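PDB 5K87: 2-methyl-aconitate isomerase from Shewanella oneidensis, which catalyses the cis-trans isomerization of 2-methyl-aconitate by base-catalysed proton abstraction, a step in propionate breakdown through the 2-methylcitrate cycle. Local coordinates for residues Gly360-Gly365 against Ala380-Ser385; His320-Thr325 against Val353-Pro358; Pro132-Cys137 against Ile156-Val161. The protein carries 1 engineered substitution. All coordinates share one frame; numbering follows the deposited sequence.

Contact 1 (Gly360-Gly365 against Ala380-Ser385); sequences GTLRVG and AIMSRS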
loop_
_atom_site.group_PDB
_atom_site.type_symbol
_atom_site.label_atom_id
_atom_site.label_comp_id
_atom_site.label_asym_id
_atom_site.label_seq_id
_atom_site.Cartn_x
_atom_site.Cartn_y
_atom_site.Cartn_z
ATOM N N GLY A 360 -12.416 5.229 14.165
ATOM C CA GLY A 360 -12.693 6.211 15.201
ATOM C C GLY A 360 -13.873 7.078 14.828
ATOM O O GLY A 360 -14.887 6.574 14.341
ATOM N N THR A 361 -13.760 8.380 15.045
ATOM C CA THR A 361 -14.917 9.244 14.845
ATOM C C THR A 361 -14.615 10.388 13.887
ATOM O O THR A 361 -13.455 10.706 13.630
ATOM C CB THR A 361 -15.453 9.816 16.175
ATOM O OG1 THR A 361 -14.571 10.838 16.644
ATOM C CG2 THR A 361 -15.566 8.727 17.226
ATOM N N LEU A 362 -15.672 10.990 13.353
ATOM C CA LEU A 362 -15.553 12.128 12.451
ATOM C C LEU A 362 -16.768 13.014 12.674
ATOM O O LEU A 362 -17.903 12.535 12.644
ATOM C CB LEU A 362 -15.494 11.642 10.994
ATOM C CG LEU A 362 -15.055 12.588 9.872
ATOM C CD1 LEU A 362 -14.638 11.762 8.659
ATOM C CD2 LEU A 362 -16.129 13.588 9.480
ATOM N N ARG A 363 -16.531 14.298 12.915
ATOM C CA ARG A 363 -17.607 15.274 13.081
ATOM C C ARG A 363 -17.823 16.037 11.780
ATOM O O ARG A 363 -16.879 16.587 11.195
ATOM C CB ARG A 363 -17.269 16.267 14.194
ATOM C CG ARG A 363 -18.382 17.259 14.471
ATOM C CD ARG A 363 -17.952 18.303 15.491
ATOM N NE ARG A 363 -19.068 19.138 15.935
ATOM C CZ ARG A 363 -19.476 20.237 15.308
ATOM N NH1 ARG A 363 -20.499 20.935 15.787
ATOM N NH2 ARG A 363 -18.867 20.639 14.199
ATOM N N VAL A 364 -19.067 16.078 11.331
ATOM C CA VAL A 364 -19.438 16.814 10.136
ATOM C C VAL A 364 -20.652 17.672 10.464
ATOM O O VAL A 364 -21.589 17.213 11.126
ATOM C CB VAL A 364 -19.721 15.861 8.941
ATOM C CG1 VAL A 364 -20.739 14.772 9.319
ATOM C CG2 VAL A 364 -20.174 16.645 7.728
ATOM N N GLY A 365 -20.619 18.926 10.043
ATOM C CA GLY A 365 -21.753 19.813 10.247
ATOM C C GLY A 365 -22.420 20.105 8.924
ATOM O O GLY A 365 -21.740 20.301 7.926
ATOM N N ALA A 380 -21.788 21.870 3.967
ATOM C CA ALA A 380 -21.360 20.868 4.927
ATOM C C ALA A 380 -19.895 21.121 5.241
ATOM O O ALA A 380 -19.108 21.454 4.349
ATOM C CB ALA A 380 -21.551 19.478 4.373
ATOM N N ILE A 381 -19.525 20.980 6.506
ATOM C CA ILE A 381 -18.172 21.320 6.929
ATOM C C ILE A 381 -17.537 20.204 7.736
ATOM O O ILE A 381 -18.222 19.444 8.431
ATOM C CB ILE A 381 -18.152 22.615 7.763
ATOM C CG1 ILE A 381 -18.806 22.395 9.121
ATOM C CG2 ILE A 381 -18.853 23.749 7.024
ATOM C CD1 ILE A 381 -18.617 23.549 10.077
ATOM N N MET A 382 -16.219 20.079 7.611
ATOM C CA MET A 382 -15.460 19.163 8.443
ATOM C C MET A 382 -14.014 19.637 8.448
ATOM O O MET A 382 -13.625 20.470 7.635
ATOM C CB MET A 382 -15.557 17.734 7.905
ATOM C CG MET A 382 -14.868 17.552 6.566
ATOM S SD MET A 382 -15.048 15.919 5.820
ATOM C CE MET A 382 -16.750 16.004 5.290
ATOM N N SER A 383 -13.227 19.105 9.366
ATOM C CA SER A 383 -11.802 19.391 9.394
ATOM C C SER A 383 -11.008 18.174 8.973
ATOM O O SER A 383 -11.328 17.042 9.349
ATOM C CB SER A 383 -11.379 19.833 10.784
ATOM O OG SER A 383 -11.931 21.106 11.069
ATOM N N ARG A 384 -9.969 18.422 8.186
ATOM C CA ARG A 384 -9.032 17.386 7.781
ATOM C C ARG A 384 -7.622 17.941 8.017
ATOM O O ARG A 384 -7.446 18.862 8.821
ATOM C CB ARG A 384 -9.297 16.990 6.319
ATOM C CG ARG A 384 -10.720 16.462 6.037
ATOM C CD ARG A 384 -10.891 14.962 6.309
ATOM N NE ARG A 384 -11.072 14.634 7.720
ATOM C CZ ARG A 384 -11.189 13.393 8.176
ATOM N NH1 ARG A 384 -11.380 13.169 9.466
ATOM N NH2 ARG A 384 -11.096 12.365 7.341
ATOM N N SER A 385 -6.624 17.355 7.364
ATOM C CA SER A 385 -5.243 17.832 7.401
ATOM C C SER A 385 -4.588 17.248 6.166
ATOM O O SER A 385 -5.174 16.375 5.507
ATOM C CB SER A 385 -4.523 17.368 8.665
ATOM O OG SER A 385 -4.318 15.958 8.674
HETATM O O HOH W 1 -14.460 17.680 11.490
#
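Gly365 O takes two donors from Ala380-Ser385: Ile381 N bonds to it at 2.7 Å, and the Ala380 CA-H approaches more weakly, with 3.1 Å from Ala380 CA to Gly365 O. This is the antiparallel hairpin of strands 360-371 and 374-391. In return, Gly365 N donates to Ile381 O at 2.9 Å, so Gly365 and Ile381 form a hydrogen-bonded pair, and the same Ile381 O is brushed by the Val364 CA-H. The segments meet at 150° rather than 180°, and beyond this pair they diverge. At the next position a water bridges the gap, donating to Arg363 O and accepting from Ser383 N. The pairing illustrates how a hairpin can splay to serve two partners: Leu362 and Val364 bond through their backbones to strand 352-357, whereas Ala380, Met382 and Arg384 bond to residues 179-183. On the side facing helix 324-334, Met382 bends at chi3 (74°), which carries its CE to 4.3 Å from Val364 CG2. Farther along, Arg384 is bent at chi2 and chi3, and its NE donates to Ser383 O in the guanidinium plane, while NH2 bonds to OD1 of the substrate-binding residue Asn111. Leu362 crosses the arginine at about a right angle and lays its CD1 methyl over one guanidinium face, 3.6 Å from Arg384 NH1.

Contact 2 (His320-Thr325 against Val353-Pro358); sequences HAMMGT and VRFGHP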
loop_
_atom_site.group_PDB
_atom_site.type_symbol
_atom_site.label_atom_id
_atom_site.label_comp_id
_atom_site.label_asym_id
_atom_site.label_seq_id
_atom_site.Cartn_x
_atom_site.Cartn_y
_atom_site.Cartn_z
ATOM N N HIS A 320 -11.717 1.753 5.301
ATOM C CA HIS A 320 -10.981 1.683 6.557
ATOM C C HIS A 320 -11.366 2.786 7.538
ATOM O O HIS A 320 -11.133 2.666 8.744
ATOM C CB HIS A 320 -9.472 1.703 6.290
ATOM C CG HIS A 320 -8.940 3.040 5.873
ATOM N ND1 HIS A 320 -8.120 3.792 6.685
ATOM C CD2 HIS A 320 -9.101 3.758 4.733
ATOM C CE1 HIS A 320 -7.794 4.911 6.062
ATOM N NE2 HIS A 320 -8.380 4.919 4.879
ATOM N N ALA A 321 -11.947 3.866 7.029
ATOM C CA ALA A 321 -12.329 4.995 7.871
ATOM C C ALA A 321 -13.649 5.530 7.320
ATOM O O ALA A 321 -14.657 4.833 7.381
ATOM C CB ALA A 321 -11.227 6.049 7.893
ATOM N N MET A 322 -13.660 6.734 6.761
ATOM C CA MET A 322 -14.821 7.174 5.989
ATOM C C MET A 322 -14.383 8.057 4.825
ATOM O O MET A 322 -13.520 8.937 4.981
ATOM C CB MET A 322 -15.855 7.906 6.860
ATOM C CG MET A 322 -17.161 8.226 6.134
ATOM S SD MET A 322 -17.982 6.775 5.429
ATOM C CE MET A 322 -18.234 5.804 6.912
ATOM N N MET A 323 -14.955 7.812 3.651
ATOM C CA MET A 323 -14.725 8.695 2.515
ATOM C C MET A 323 -15.232 10.096 2.866
ATOM O O MET A 323 -16.287 10.251 3.497
ATOM C CB MET A 323 -15.448 8.172 1.273
ATOM C CG MET A 323 -15.025 6.782 0.833
ATOM S SD MET A 323 -16.008 5.458 1.581
ATOM C CE MET A 323 -17.531 5.572 0.651
ATOM N N GLY A 324 -14.493 11.125 2.471
ATOM C CA GLY A 324 -14.907 12.485 2.762
ATOM C C GLY A 324 -16.222 12.846 2.096
ATOM O O GLY A 324 -17.063 13.557 2.675
ATOM N N THR A 325 -16.416 12.362 0.873
ATOM C CA THR A 325 -17.691 12.574 0.187
ATOM C C THR A 325 -18.856 11.932 0.939
ATOM O O THR A 325 -19.929 12.542 1.092
ATOM C CB THR A 325 -17.659 12.005 -1.221
ATOM O OG1 THR A 325 -17.221 10.647 -1.145
ATOM C CG2 THR A 325 -16.712 12.811 -2.110
ATOM N N VAL A 353 -23.263 16.128 13.274
ATOM C CA VAL A 353 -23.170 14.838 13.938
ATOM C C VAL A 353 -21.727 14.392 13.988
ATOM O O VAL A 353 -20.929 14.698 13.089
ATOM C CB VAL A 353 -23.996 13.720 13.242
ATOM C CG1 VAL A 353 -25.492 13.903 13.496
ATOM C CG2 VAL A 353 -23.666 13.622 11.746
ATOM N N ARG A 354 -21.392 13.670 15.046
ATOM C CA ARG A 354 -20.147 12.934 15.102
ATOM C C ARG A 354 -20.516 11.480 14.927
ATOM O O ARG A 354 -21.312 10.937 15.700
ATOM C CB ARG A 354 -19.439 13.140 16.443
ATOM C CG ARG A 354 -18.071 12.481 16.500
ATOM C CD ARG A 354 -17.326 12.803 17.791
ATOM N NE ARG A 354 -16.824 14.173 17.810
ATOM C CZ ARG A 354 -15.710 14.564 17.197
ATOM N NH1 ARG A 354 -14.982 13.689 16.514
ATOM N NH2 ARG A 354 -15.326 15.834 17.267
ATOM N N PHE A 355 -19.960 10.840 13.908
ATOM C CA PHE A 355 -20.266 9.440 13.686
ATOM C C PHE A 355 -19.041 8.567 13.917
ATOM O O PHE A 355 -17.893 9.012 13.763
ATOM C CB PHE A 355 -20.883 9.208 12.299
ATOM C CG PHE A 355 -19.975 9.572 11.150
ATOM C CD1 PHE A 355 -19.083 8.642 10.625
ATOM C CD2 PHE A 355 -20.015 10.837 10.590
ATOM C CE1 PHE A 355 -18.248 8.977 9.560
ATOM C CE2 PHE A 355 -19.182 11.175 9.529
ATOM C CZ PHE A 355 -18.294 10.243 9.012
ATOM N N GLY A 356 -19.293 7.322 14.296
ATOM C CA GLY A 356 -18.237 6.354 14.475
ATOM C C GLY A 356 -18.066 5.482 13.248
ATOM O O GLY A 356 -19.009 4.841 12.789
ATOM N N HIS A 357 -16.837 5.463 12.738
ATOM C CA HIS A 357 -16.439 4.631 11.609
ATOM C C HIS A 357 -15.357 3.643 12.097
ATOM O O HIS A 357 -15.004 3.651 13.276
ATOM C CB HIS A 357 -15.968 5.519 10.443
ATOM C CG HIS A 357 -14.856 6.455 10.787
ATOM N ND1 HIS A 357 -13.550 6.039 10.971
ATOM C CD2 HIS A 357 -14.851 7.800 10.946
ATOM C CE1 HIS A 357 -12.797 7.092 11.236
ATOM N NE2 HIS A 357 -13.559 8.171 11.227
ATOM N N PRO A 358 -14.847 2.755 11.225
ATOM C CA PRO A 358 -13.927 1.745 11.768
ATOM C C PRO A 358 -12.672 2.286 12.444
ATOM O O PRO A 358 -12.159 1.624 13.341
ATOM C CB PRO A 358 -13.581 0.906 10.536
ATOM C CG PRO A 358 -14.828 0.964 9.731
ATOM C CD PRO A 358 -15.264 2.405 9.856
#
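The loop leading into helix 324-334 belongs to the active site, and here it packs against the end of strand 352-357. Met323, inferred to be a proton donor/acceptor, is the N-cap, and Gly324 N and Thr325 OG1 hydrogen-bond a malonate. Behind this front the neighbouring Met322 turns to the strand. Its CG, anti to the backbone N (chi1 -173°), lies 3.7 Å from Phe355 CE1, and its CB meets the Phe355 ring edge in plane. Bends at chi2 and chi3 curl the chain so that Met322 CE reaches 4.2 Å from His357 CB. The imidazole of His357 lies beside Ala321, whose CB is 3.8 Å from His357 CE1, and Met322 N stands over one ring face. The ring's ND1 accepts from Ser359 N, which helps fix its rotation. Two carbonyls rest on carbon: Ala321 O is 3.4 Å from His357 CB, and His320 O is 3.5 Å from Pro358 CB. His320 O also bonds to Ser359 OG, Met322 O to Asn111 ND2, and His320 N to a second malonate. With van der Waals contact alone joining the two segments, the fit of Ala321 and Met322 against Phe355, His357 and Pro358 probably rests on shape.

Contact 3 (Pro132-Cys137 against Ile156-Val161); sequences PRNGVC and ITDGAV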
loop_
_atom_site.group_PDB
_atom_site.type_symbol
_atom_site.label_atom_id
_atom_site.label_comp_id
_atom_site.label_asym_id
_atom_site.label_seq_id
_atom_site.Cartn_x
_atom_site.Cartn_y
_atom_site.Cartn_z
ATOM N N PRO A 132 -1.720 35.337 2.066
ATOM C CA PRO A 132 -1.051 36.245 2.998
ATOM C C PRO A 132 0.342 35.735 3.320
ATOM O O PRO A 132 0.674 34.585 3.027
ATOM C CB PRO A 132 -1.930 36.163 4.243
ATOM C CG PRO A 132 -2.485 34.771 4.203
ATOM C CD PRO A 132 -2.708 34.473 2.739
ATOM N N ARG A 133 1.162 36.586 3.916
ATOM C CA ARG A 133 2.468 36.161 4.380
ATOM C C ARG A 133 2.289 35.181 5.539
ATOM O O ARG A 133 3.031 34.210 5.664
ATOM C CB ARG A 133 3.273 37.381 4.826
ATOM C CG ARG A 133 4.696 37.081 5.232
ATOM C CD ARG A 133 5.521 36.650 4.042
ATOM N NE ARG A 133 6.820 36.140 4.453
ATOM C CZ ARG A 133 7.661 35.513 3.640
ATOM N NH1 ARG A 133 7.330 35.319 2.370
ATOM N NH2 ARG A 133 8.825 35.075 4.097
ATOM N N ASN A 134 1.292 35.452 6.378
ATOM C CA ASN A 134 0.938 34.593 7.501
ATOM C C ASN A 134 -0.561 34.642 7.720
ATOM O O ASN A 134 -1.187 35.676 7.493
ATOM C CB ASN A 134 1.631 35.052 8.790
ATOM C CG ASN A 134 3.137 34.913 8.726
ATOM O OD1 ASN A 134 3.682 33.822 8.887
ATOM N ND2 ASN A 134 3.822 36.027 8.505
ATOM N N GLY A 135 -1.137 33.538 8.174
ATOM C CA GLY A 135 -2.551 33.536 8.485
ATOM C C GLY A 135 -3.254 32.368 7.835
ATOM O O GLY A 135 -2.801 31.230 7.956
ATOM N N VAL A 136 -4.354 32.652 7.148
ATOM C CA VAL A 136 -5.158 31.614 6.522
ATOM C C VAL A 136 -5.432 32.015 5.085
ATOM O O VAL A 136 -5.886 33.128 4.823
ATOM C CB VAL A 136 -6.493 31.418 7.271
ATOM C CG1 VAL A 136 -7.351 30.368 6.566
ATOM C CG2 VAL A 136 -6.233 31.004 8.715
ATOM N N CYS A 137 -5.134 31.109 4.156
ATOM C CA CYS A 137 -5.480 31.296 2.757
ATOM C C CYS A 137 -6.739 30.494 2.449
ATOM O O CYS A 137 -6.743 29.263 2.538
ATOM C CB CYS A 137 -4.337 30.837 1.852
ATOM S SG CYS A 137 -4.709 30.946 0.096
ATOM N N ILE A 156 -1.091 29.397 6.623
ATOM C CA ILE A 156 0.114 29.898 5.973
ATOM C C ILE A 156 1.105 30.424 7.012
ATOM O O ILE A 156 0.718 31.152 7.931
ATOM C CB ILE A 156 -0.216 31.067 5.021
ATOM C CG1 ILE A 156 -1.285 30.664 3.993
ATOM C CG2 ILE A 156 1.045 31.570 4.330
ATOM C CD1 ILE A 156 -0.850 29.586 3.001
ATOM N N THR A 157 2.371 30.052 6.869
ATOM C CA THR A 157 3.451 30.591 7.695
ATOM C C THR A 157 4.607 30.965 6.781
ATOM O O THR A 157 5.050 30.147 5.974
ATOM C CB THR A 157 3.930 29.562 8.723
ATOM O OG1 THR A 157 2.869 29.276 9.645
ATOM C CG2 THR A 157 5.148 30.086 9.484
ATOM N N ASP A 158 5.078 32.207 6.883
ATOM C CA ASP A 158 6.215 32.676 6.085
ATOM C C ASP A 158 5.984 32.451 4.592
ATOM O O ASP A 158 6.887 32.025 3.868
ATOM C CB ASP A 158 7.524 32.016 6.541
ATOM C CG ASP A 158 7.892 32.375 7.971
ATOM O OD1 ASP A 158 7.597 33.514 8.387
ATOM O OD2 ASP A 158 8.468 31.520 8.680
ATOM N N GLY A 159 4.766 32.732 4.144
ATOM C CA GLY A 159 4.415 32.640 2.742
ATOM C C GLY A 159 4.304 31.233 2.179
ATOM O O GLY A 159 4.182 31.069 0.969
ATOM N N ALA A 160 4.362 30.218 3.035
ATOM C CA ALA A 160 4.250 28.840 2.562
ATOM C C ALA A 160 3.194 28.120 3.376
ATOM O O ALA A 160 2.854 28.546 4.478
ATOM C CB ALA A 160 5.584 28.124 2.672
ATOM N N VAL A 161 2.674 27.020 2.836
ATOM C CA VAL A 161 1.714 26.214 3.568
ATOM C C VAL A 161 2.308 25.776 4.906
ATOM O O VAL A 161 3.457 25.315 4.973
ATOM C CB VAL A 161 1.271 24.991 2.742
ATOM C CG1 VAL A 161 0.425 24.050 3.590
ATOM C CG2 VAL A 161 0.515 25.439 1.487
HETATM O O HOH W 2 6.746 35.945 7.624
HETATM O O HOH W 3 5.890 33.921 10.499
#
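Gly135 and Ile156 form an antiparallel hydrogen-bonded pair, with Ile156 N donating to Gly135 O at 2.8 Å, the first of the hydrogen bonds that join Pro132-Cys137 to Ile156-Val161. Farther out, Gly159 N meets a lone pair of Arg133 O at 2.7 Å, in the carbonyl plane. Asn134 OD1 accepts from Asp158 N at 2.9 Å, the donor standing 48° above the amide carbonyl plane. Water adds a second layer: one molecule joins Arg133 NE, Asn134 ND2 and Asp158 OD1, another Asn134 OD1 and Asp158 OD1. One face of the Arg133 guanidinium lies over Asp158 O and Gly159 N, both toward its rim, with Arg133 CZ 3.6 Å from Asp158 O. The apolar part centres on Ile156, whose CG1 packs 3.7 Å from Cys137 CB while its CG2 presses on Pro132 O at 3.3 Å. Ile121 of helix 113-122 touches both Ile156 and Cys137. An alanine at Ile156 would probably open a gap between Cys137, Pro132 and Ile121. Within Ile156-Val161, Thr157 and Ala160 exchange two backbone bonds around a type I' turn, the classic two-residue beta-hairpin, set here at the open end of the hairpin of strands 135-143 and 148-157.

Overall arrangement
Contacts 1 and 2 are buried neighbours, with centres 8 Å apart, and contact 3 lies at the surface, its centre 23 Å from that of contact 1. The first two lie on adjacent strands, 352-357 and 360-371, Val364 N bonding to Val353 O, and Met382 CE of contact 1 packs on Gly324 O of contact 2. Contacts 1 and 3 each join the two strands of a hairpin, but the former has two direct backbone bonds and one bridging water, the latter four direct bonds and two waters, two of its donors coming from a neighbouring turn. Contact 2 instead sets a helix-leading loop on a strand by carbon contacts. The surface contact is thus the richest in hydrogen bonds and water, while the two buried ones differ from each other.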